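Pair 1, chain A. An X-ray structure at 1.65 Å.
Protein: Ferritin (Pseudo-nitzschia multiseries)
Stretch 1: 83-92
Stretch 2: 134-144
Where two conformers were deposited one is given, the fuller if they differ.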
# COMPACT_ATOMS: atom_id res chain seq x y z
N SER A 83 57.44 -7.97 -4.99
CA SER A 83 56.38 -8.12 -5.95
C SER A 83 55.13 -8.68 -5.28
O SER A 83 55.25 -9.10 -4.11
CB SER A 83 56.80 -9.14 -7.03
OG SER A 83 56.95 -10.40 -6.41
N PRO A 84 53.95 -8.60 -5.94
CA PRO A 84 52.73 -9.22 -5.30
C PRO A 84 52.93 -10.66 -4.97
O PRO A 84 52.43 -11.13 -3.91
CB PRO A 84 51.59 -9.00 -6.32
CG PRO A 84 52.07 -7.70 -7.01
CD PRO A 84 53.59 -7.82 -7.15
N GLU A 85 53.62 -11.39 -5.84
CA GLU A 85 53.85 -12.82 -5.48
C GLU A 85 54.56 -13.02 -4.11
O GLU A 85 54.18 -13.94 -3.32
CB GLU A 85 54.72 -13.47 -6.56
CG GLU A 85 54.67 -14.98 -6.31
CD GLU A 85 55.53 -15.72 -7.32
OE1 GLU A 85 55.60 -15.22 -8.46
OE2 GLU A 85 56.06 -16.81 -6.96
N ASP A 86 55.55 -12.15 -3.80
CA ASP A 86 56.24 -12.27 -2.55
C ASP A 86 55.26 -12.03 -1.40
O ASP A 86 55.36 -12.69 -0.34
CB ASP A 86 57.33 -11.19 -2.43
CG ASP A 86 58.49 -11.36 -3.43
OD1 ASP A 86 58.72 -12.51 -3.89
OD2 ASP A 86 59.21 -10.35 -3.67
N VAL A 87 54.42 -11.03 -1.54
CA VAL A 87 53.50 -10.68 -0.45
C VAL A 87 52.51 -11.88 -0.24
O VAL A 87 52.34 -12.34 0.89
CB VAL A 87 52.65 -9.45 -0.78
CG1 VAL A 87 51.83 -9.07 0.49
CG2 VAL A 87 53.61 -8.27 -1.11
N TRP A 88 51.86 -12.35 -1.32
CA TRP A 88 50.92 -13.47 -1.15
C TRP A 88 51.57 -14.72 -0.58
O TRP A 88 50.99 -15.43 0.18
CB TRP A 88 50.26 -13.74 -2.49
CG TRP A 88 49.21 -12.66 -2.83
CD1 TRP A 88 49.35 -11.65 -3.70
CD2 TRP A 88 47.90 -12.53 -2.24
NE1 TRP A 88 48.17 -10.91 -3.76
CE2 TRP A 88 47.31 -11.41 -2.82
CE3 TRP A 88 47.18 -13.29 -1.27
CZ2 TRP A 88 46.00 -11.01 -2.51
CZ3 TRP A 88 45.89 -12.87 -0.93
CH2 TRP A 88 45.33 -11.73 -1.56
N GLN A 89 52.80 -14.98 -0.95
CA GLN A 89 53.51 -16.13 -0.38
C GLN A 89 53.74 -15.98 1.13
O GLN A 89 53.52 -16.91 1.93
CB GLN A 89 54.88 -16.30 -1.15
CG GLN A 89 55.79 -17.36 -0.44
CD GLN A 89 55.25 -18.81 -0.65
OE1 GLN A 89 54.75 -19.10 -1.72
NE2 GLN A 89 55.28 -19.67 0.40
N SER A 90 54.07 -14.75 1.54
CA SER A 90 54.15 -14.51 3.00
C SER A 90 52.79 -14.66 3.70
O SER A 90 52.77 -15.16 4.85
CB SER A 90 54.67 -13.10 3.28
OG SER A 90 56.08 -13.01 2.91
N ILE A 91 51.71 -14.26 3.04
CA ILE A 91 50.38 -14.37 3.68
C ILE A 91 50.03 -15.88 3.74
O ILE A 91 49.46 -16.34 4.74
CB ILE A 91 49.35 -13.62 2.88
CG1 ILE A 91 49.70 -12.11 2.95
CG2 ILE A 91 47.93 -13.90 3.33
CD1 ILE A 91 49.76 -11.62 4.37
N LEU A 92 50.36 -16.65 2.72
CA LEU A 92 50.11 -18.13 2.83
C LEU A 92 50.85 -18.71 4.02
O LEU A 92 50.26 -19.43 4.86
CB LEU A 92 50.59 -18.80 1.53
CG LEU A 92 50.38 -20.36 1.66
CD1 LEU A 92 48.93 -20.75 1.78
CD2 LEU A 92 51.04 -20.96 0.42
N LYS A 134 41.76 -20.60 0.01
CA LYS A 134 41.52 -19.34 -0.69
C LYS A 134 42.90 -18.65 -0.99
O LYS A 134 43.12 -18.23 -2.13
CB LYS A 134 40.66 -18.45 0.22
CG LYS A 134 40.46 -17.08 -0.36
CD LYS A 134 39.04 -16.62 -0.09
CE LYS A 134 38.91 -15.10 -0.47
NZ LYS A 134 37.66 -14.43 0.15
N ILE A 135 43.78 -18.55 -0.00
CA ILE A 135 45.10 -17.89 -0.22
C ILE A 135 45.92 -18.67 -1.20
O ILE A 135 46.53 -18.08 -2.10
CB ILE A 135 45.87 -17.73 1.10
CG1 ILE A 135 45.11 -16.69 1.90
CG2 ILE A 135 47.34 -17.26 0.85
CD1 ILE A 135 45.18 -16.81 3.39
N GLY A 136 45.91 -20.00 -1.10
CA GLY A 136 46.71 -20.81 -2.01
C GLY A 136 46.16 -20.58 -3.42
O GLY A 136 46.95 -20.52 -4.37
N SER A 137 44.85 -20.45 -3.60
CA SER A 137 44.30 -20.29 -4.95
C SER A 137 44.64 -18.89 -5.50
O SER A 137 44.98 -18.74 -6.67
CB SER A 137 42.76 -20.45 -4.89
OG SER A 137 42.17 -20.06 -6.11
N ILE A 138 44.56 -17.86 -4.66
CA ILE A 138 44.96 -16.53 -5.15
C ILE A 138 46.45 -16.50 -5.54
O ILE A 138 46.81 -15.92 -6.64
CB ILE A 138 44.66 -15.43 -4.04
CG1 ILE A 138 43.16 -15.29 -3.86
CG2 ILE A 138 45.33 -14.10 -4.49
CD1 ILE A 138 42.71 -14.51 -2.59
N LEU A 139 47.30 -17.07 -4.68
CA LEU A 139 48.75 -17.17 -4.95
C LEU A 139 48.92 -17.86 -6.34
O LEU A 139 49.73 -17.43 -7.17
CB LEU A 139 49.48 -17.93 -3.85
CG LEU A 139 50.94 -18.16 -4.11
CD1 LEU A 139 51.62 -16.78 -4.21
CD2 LEU A 139 51.53 -18.95 -2.88
N ALA A 140 48.14 -18.93 -6.60
CA ALA A 140 48.33 -19.63 -7.86
C ALA A 140 47.95 -18.71 -9.03
O ALA A 140 48.63 -18.71 -10.09
CB ALA A 140 47.43 -20.92 -7.90
N LYS A 141 46.84 -18.00 -8.91
CA LYS A 141 46.44 -17.08 -10.00
C LYS A 141 47.48 -15.93 -10.18
O LYS A 141 47.85 -15.54 -11.30
CB LYS A 141 45.08 -16.46 -9.64
CG LYS A 141 43.91 -17.49 -9.65
CD LYS A 141 42.73 -16.75 -9.01
CE LYS A 141 41.46 -17.58 -8.83
NZ LYS A 141 41.90 -19.01 -8.61
N VAL A 142 47.95 -15.40 -9.07
CA VAL A 142 48.97 -14.34 -9.15
C VAL A 142 50.20 -14.81 -9.85
O VAL A 142 50.76 -14.08 -10.71
CB VAL A 142 49.34 -13.88 -7.74
CG1 VAL A 142 50.61 -13.00 -7.73
CG2 VAL A 142 48.17 -13.10 -7.15
N THR A 143 50.68 -15.97 -9.48
CA THR A 143 51.87 -16.50 -10.06
C THR A 143 51.69 -16.76 -11.55
O THR A 143 52.61 -16.39 -12.33
CB THR A 143 52.34 -17.76 -9.31
OG1 THR A 143 52.64 -17.36 -7.94
CG2 THR A 143 53.59 -18.32 -9.97
N ASP A 144 50.53 -17.25 -12.01
CA ASP A 144 50.38 -17.50 -13.43
C ASP A 144 50.21 -16.18 -14.24
O ASP A 144 50.87 -16.01 -15.31
CB ASP A 144 49.09 -18.39 -13.55
CG ASP A 144 48.94 -19.06 -14.85
OD1 ASP A 144 49.92 -19.09 -15.66
OD2 ASP A 144 47.84 -19.66 -15.07

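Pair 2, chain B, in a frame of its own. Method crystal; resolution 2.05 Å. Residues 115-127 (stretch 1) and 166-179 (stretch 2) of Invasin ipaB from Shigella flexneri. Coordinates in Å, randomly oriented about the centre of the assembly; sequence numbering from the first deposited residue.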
# COMPACT_ATOMS: atom_id res chain seq x y z
N GLN B 115 -9.72 -7.44 0.11
CA GLN B 115 -10.16 -7.45 -1.27
C GLN B 115 -9.95 -8.81 -1.95
O GLN B 115 -10.79 -9.23 -2.74
CB GLN B 115 -9.46 -6.38 -2.09
CG GLN B 115 -9.94 -4.99 -1.78
CD GLN B 115 -11.41 -4.82 -2.03
OE1 GLN B 115 -11.94 -5.25 -3.07
NE2 GLN B 115 -12.11 -4.21 -1.08
N ILE B 116 -8.82 -9.45 -1.65
CA ILE B 116 -8.54 -10.80 -2.12
C ILE B 116 -9.62 -11.78 -1.65
O ILE B 116 -10.11 -12.60 -2.44
CB ILE B 116 -7.15 -11.29 -1.65
CG1 ILE B 116 -6.04 -10.53 -2.38
CG2 ILE B 116 -7.01 -12.78 -1.88
CD1 ILE B 116 -5.84 -10.92 -3.81
N ASN B 117 -10.01 -11.69 -0.39
CA ASN B 117 -11.12 -12.52 0.08
C ASN B 117 -12.42 -12.20 -0.65
O ASN B 117 -13.16 -13.10 -1.03
CB ASN B 117 -11.34 -12.39 1.59
CG ASN B 117 -12.64 -13.04 2.05
OD1 ASN B 117 -12.80 -14.27 1.97
ND2 ASN B 117 -13.58 -12.22 2.52
N LYS B 118 -12.69 -10.91 -0.83
CA LYS B 118 -13.88 -10.46 -1.55
C LYS B 118 -13.92 -11.02 -2.98
O LYS B 118 -14.98 -11.37 -3.50
CB LYS B 118 -13.95 -8.93 -1.60
CG LYS B 118 -14.36 -8.30 -0.29
CD LYS B 118 -14.85 -6.89 -0.48
CE LYS B 118 -15.18 -6.22 0.85
NZ LYS B 118 -16.50 -6.63 1.43
N LEU B 119 -12.75 -11.09 -3.59
CA LEU B 119 -12.61 -11.54 -4.97
C LEU B 119 -12.84 -13.05 -5.09
O LEU B 119 -13.27 -13.53 -6.12
CB LEU B 119 -11.24 -11.18 -5.49
CG LEU B 119 -10.82 -11.73 -6.86
CD1 LEU B 119 -11.78 -11.25 -7.94
CD2 LEU B 119 -9.39 -11.29 -7.17
N LYS B 120 -12.51 -13.78 -4.04
CA LYS B 120 -12.77 -15.21 -4.02
C LYS B 120 -14.26 -15.50 -3.90
O LYS B 120 -14.80 -16.37 -4.59
CB LYS B 120 -12.04 -15.84 -2.84
CG LYS B 120 -12.76 -17.02 -2.21
CD LYS B 120 -12.05 -17.32 -0.91
CE LYS B 120 -12.65 -18.47 -0.12
NZ LYS B 120 -11.92 -18.48 1.19
N ASN B 121 -14.93 -14.76 -3.02
CA ASN B 121 -16.37 -14.90 -2.93
C ASN B 121 -17.03 -14.57 -4.26
O ASN B 121 -18.04 -15.16 -4.63
CB ASN B 121 -16.94 -14.03 -1.82
CG ASN B 121 -16.46 -14.45 -0.45
OD1 ASN B 121 -15.79 -15.48 -0.30
ND2 ASN B 121 -16.81 -13.67 0.57
N ALA B 122 -16.45 -13.63 -5.00
CA ALA B 122 -16.99 -13.22 -6.28
C ALA B 122 -16.82 -14.32 -7.31
O ALA B 122 -17.74 -14.59 -8.09
CB ALA B 122 -16.35 -11.94 -6.75
N ASP B 123 -15.66 -14.96 -7.33
CA ASP B 123 -15.51 -16.09 -8.24
C ASP B 123 -16.47 -17.23 -7.87
O ASP B 123 -16.91 -17.99 -8.74
CB ASP B 123 -14.06 -16.60 -8.23
CG ASP B 123 -13.10 -15.64 -8.91
OD1 ASP B 123 -13.58 -14.74 -9.63
OD2 ASP B 123 -11.86 -15.72 -8.78
N SER B 124 -16.79 -17.33 -6.59
CA SER B 124 -17.77 -18.32 -6.13
C SER B 124 -19.16 -18.07 -6.69
O SER B 124 -19.74 -18.92 -7.38
CB SER B 124 -17.87 -18.31 -4.60
OG SER B 124 -16.77 -18.98 -4.02
N LYS B 125 -19.71 -16.91 -6.37
CA LYS B 125 -21.01 -16.52 -6.83
C LYS B 125 -21.15 -16.84 -8.31
O LYS B 125 -22.23 -17.23 -8.76
CB LYS B 125 -21.20 -15.03 -6.60
CG LYS B 125 -22.57 -14.52 -6.96
CD LYS B 125 -22.69 -13.03 -6.63
CE LYS B 125 -24.09 -12.52 -6.97
NZ LYS B 125 -24.25 -11.07 -6.64
N ILE B 126 -20.07 -16.67 -9.07
CA ILE B 126 -20.10 -16.89 -10.51
C ILE B 126 -20.11 -18.36 -10.86
O ILE B 126 -20.86 -18.81 -11.73
CB ILE B 126 -18.92 -16.21 -11.22
CG1 ILE B 126 -19.00 -14.68 -11.07
CG2 ILE B 126 -18.87 -16.58 -12.71
CD1 ILE B 126 -17.86 -13.94 -11.69
N LYS B 127 -19.26 -19.12 -10.18
CA LYS B 127 -19.19 -20.55 -10.45
C LYS B 127 -20.51 -21.20 -10.06
O LYS B 127 -20.85 -22.29 -10.54
CB LYS B 127 -18.02 -21.18 -9.71
CG LYS B 127 -17.85 -22.69 -9.99
CD LYS B 127 -16.67 -23.24 -9.14
CE LYS B 127 -16.42 -24.73 -9.40
NZ LYS B 127 -15.07 -25.08 -8.84
N ALA B 166 -23.92 -9.48 -14.34
CA ALA B 166 -23.68 -8.43 -13.36
C ALA B 166 -22.61 -8.84 -12.35
O ALA B 166 -21.86 -7.98 -11.84
CB ALA B 166 -24.97 -8.03 -12.66
N ALA B 167 -22.51 -10.14 -12.10
CA ALA B 167 -21.49 -10.67 -11.19
C ALA B 167 -20.13 -10.78 -11.84
O ALA B 167 -19.10 -10.77 -11.14
CB ALA B 167 -21.90 -12.01 -10.64
N VAL B 168 -20.09 -10.88 -13.17
CA VAL B 168 -18.80 -10.87 -13.85
C VAL B 168 -18.26 -9.45 -13.79
O VAL B 168 -17.09 -9.23 -13.48
CB VAL B 168 -18.90 -11.30 -15.32
CG1 VAL B 168 -17.66 -10.84 -16.08
CG2 VAL B 168 -19.07 -12.81 -15.43
N LYS B 169 -19.15 -8.49 -14.05
CA LYS B 169 -18.81 -7.08 -13.95
C LYS B 169 -18.23 -6.80 -12.58
O LYS B 169 -17.12 -6.27 -12.45
CB LYS B 169 -20.06 -6.23 -14.16
CG LYS B 169 -19.80 -4.75 -14.25
CD LYS B 169 -20.99 -4.02 -14.88
CE LYS B 169 -21.66 -3.07 -13.89
NZ LYS B 169 -22.98 -2.57 -14.41
N ASP B 170 -18.99 -7.16 -11.56
CA ASP B 170 -18.63 -6.80 -10.21
C ASP B 170 -17.30 -7.44 -9.83
O ASP B 170 -16.50 -6.84 -9.12
CB ASP B 170 -19.73 -7.18 -9.22
CG ASP B 170 -19.44 -6.67 -7.81
OD1 ASP B 170 -19.48 -5.43 -7.59
OD2 ASP B 170 -19.18 -7.51 -6.92
N ARG B 171 -17.07 -8.64 -10.36
CA ARG B 171 -15.82 -9.35 -10.15
C ARG B 171 -14.63 -8.57 -10.71
O ARG B 171 -13.62 -8.39 -10.02
CB ARG B 171 -15.87 -10.74 -10.80
CG ARG B 171 -14.74 -11.66 -10.39
CD ARG B 171 -13.78 -11.89 -11.54
NE ARG B 171 -12.75 -12.88 -11.21
CZ ARG B 171 -11.45 -12.69 -11.36
NH1 ARG B 171 -11.00 -11.54 -11.84
NH2 ARG B 171 -10.59 -13.64 -11.04
N THR B 172 -14.74 -8.10 -11.95
CA THR B 172 -13.63 -7.37 -12.55
C THR B 172 -13.33 -6.10 -11.75
O THR B 172 -12.17 -5.73 -11.61
CB THR B 172 -13.88 -6.99 -14.03
OG1 THR B 172 -14.61 -5.76 -14.12
CG2 THR B 172 -14.61 -8.09 -14.78
N LEU B 173 -14.37 -5.45 -11.22
CA LEU B 173 -14.19 -4.27 -10.37
C LEU B 173 -13.30 -4.60 -9.17
O LEU B 173 -12.31 -3.90 -8.90
CB LEU B 173 -15.53 -3.71 -9.89
CG LEU B 173 -16.16 -2.64 -10.79
CD1 LEU B 173 -17.62 -2.37 -10.44
CD2 LEU B 173 -15.33 -1.37 -10.72
N ILE B 174 -13.66 -5.66 -8.46
CA ILE B 174 -12.89 -6.10 -7.30
C ILE B 174 -11.45 -6.41 -7.69
O ILE B 174 -10.51 -5.94 -7.05
CB ILE B 174 -13.52 -7.34 -6.64
CG1 ILE B 174 -14.93 -7.03 -6.14
CG2 ILE B 174 -12.64 -7.84 -5.50
CD1 ILE B 174 -15.76 -8.25 -5.84
N GLU B 175 -11.29 -7.20 -8.74
CA GLU B 175 -9.96 -7.56 -9.23
C GLU B 175 -9.14 -6.31 -9.51
O GLU B 175 -7.94 -6.27 -9.24
CB GLU B 175 -10.07 -8.41 -10.50
CG GLU B 175 -8.74 -8.85 -11.07
CD GLU B 175 -8.87 -9.99 -12.05
OE1 GLU B 175 -9.58 -9.83 -13.07
OE2 GLU B 175 -8.25 -11.06 -11.81
N GLN B 176 -9.79 -5.29 -10.06
CA GLN B 176 -9.12 -4.03 -10.36
C GLN B 176 -8.62 -3.37 -9.08
O GLN B 176 -7.47 -2.91 -9.02
CB GLN B 176 -10.07 -3.08 -11.10
CG GLN B 176 -10.02 -3.20 -12.61
CD GLN B 176 -8.72 -3.82 -13.10
OE1 GLN B 176 -7.65 -3.22 -13.00
NE2 GLN B 176 -8.81 -5.04 -13.62
N LYS B 177 -9.47 -3.33 -8.06
CA LYS B 177 -9.10 -2.75 -6.77
C LYS B 177 -7.93 -3.49 -6.15
O LYS B 177 -6.98 -2.88 -5.68
CB LYS B 177 -10.26 -2.75 -5.79
CG LYS B 177 -11.32 -1.72 -6.09
CD LYS B 177 -12.37 -1.71 -5.00
CE LYS B 177 -13.58 -0.88 -5.40
NZ LYS B 177 -14.46 -0.61 -4.22
N THR B 178 -8.00 -4.82 -6.15
CA THR B 178 -6.88 -5.64 -5.73
C THR B 178 -5.56 -5.16 -6.36
O THR B 178 -4.59 -4.88 -5.65
CB THR B 178 -7.08 -7.11 -6.16
OG1 THR B 178 -8.25 -7.64 -5.52
CG2 THR B 178 -5.87 -7.91 -5.75
N LEU B 179 -5.56 -5.08 -7.69
CA LEU B 179 -4.38 -4.72 -8.46
C LEU B 179 -3.92 -3.30 -8.16
O LEU B 179 -2.72 -3.00 -8.12
CB LEU B 179 -4.68 -4.87 -9.96
CG LEU B 179 -4.84 -6.31 -10.47
CD1 LEU B 179 -5.14 -6.35 -11.97
CD2 LEU B 179 -3.62 -7.16 -10.15
O HOH W 1 -19.04 -11.84 -8.61

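Both pairs set two helices side by side and nearly antiparallel. The axes run at 162° in pair 1 and 159° in pair 2, with closest approaches of 9.4 and 9.1 Å, and 14 central residues superpose to 0.3 Å. The register matches too: Trp88(A) lies across from Leu139(A) with their CA atoms 5.7 Å apart, and at the equivalent positions the CA atoms of Ala122(B) and Arg171(B) are 5.6 Å apart. The backbone therefore poses one problem, and the side chains answer it differently.

The sharpest contrast is at this central crossing. In pair 1 the volume comes from Trp88(A), whose CA-to-CB bond points toward the partner helix. Its six-membered ring carries a methyl over one face: Ile138(A) CG2 stands 3.5 Å from the ring centroid, almost on the normal. Leu139(A) CD1 packs 3.7 Å from Trp88(A) CB, and the leucine side chain fits as a knob among Glu85(A), Trp88(A), Gln89(A) and Leu92(A). In pair 2 the large residue has changed helix. Ala122(B) is small, and Arg171(B), in the place of Leu139(A), enters the matching hole among Leu119(B), Ala122(B), Asp123(B) and Ile126(B).

A charged knob needs a partner. Asp123(B), matched to Gln89(A), supplies it: Arg171(B) NE donates to Asp123(B) OD1 at 2.6 Å in a salt bridge, supported by a weak bond from NH2 to OD2 at 3.3 Å. Leu119(B) CD1 lies over one face of the guanidinium, 3.7 Å from Arg171(B) CZ, so the polar group is paired at its edge and packed on a face. Pair 1 has no hydrogen bond between its stretches; Gln89(A) OE1 merely lies 3.4 Å from Leu139(A) CD2.

Other positions keep closer to a common rule. Val142(A) and Ile174(B) nearly coincide in side-chain centre. The valine CG2 approaches Trp88(A) CD1 at 3.9 Å, whereas the longer isoleucine reaches Ala122(B) CB with CD1 at 3.8 Å. Where Leu92(A) and Ile126(B) match, the partners differ in size: Leu92(A) CB meets Ile135(A) CG2 at 3.7 Å, and Ile126(B) CG1 meets Ala167(B) CB at 4.0 Å. Near these small alanines, a water in pair 2 donates to both Ala122(B) O, at 3.1 Å, and Ala167(B) O, at 2.7 Å, bridging the two backbones.

The lesson for design is that this spacing accepts either an aromatic ring with aliphatic neighbours or an alanine opposite a long, neutralised arginine.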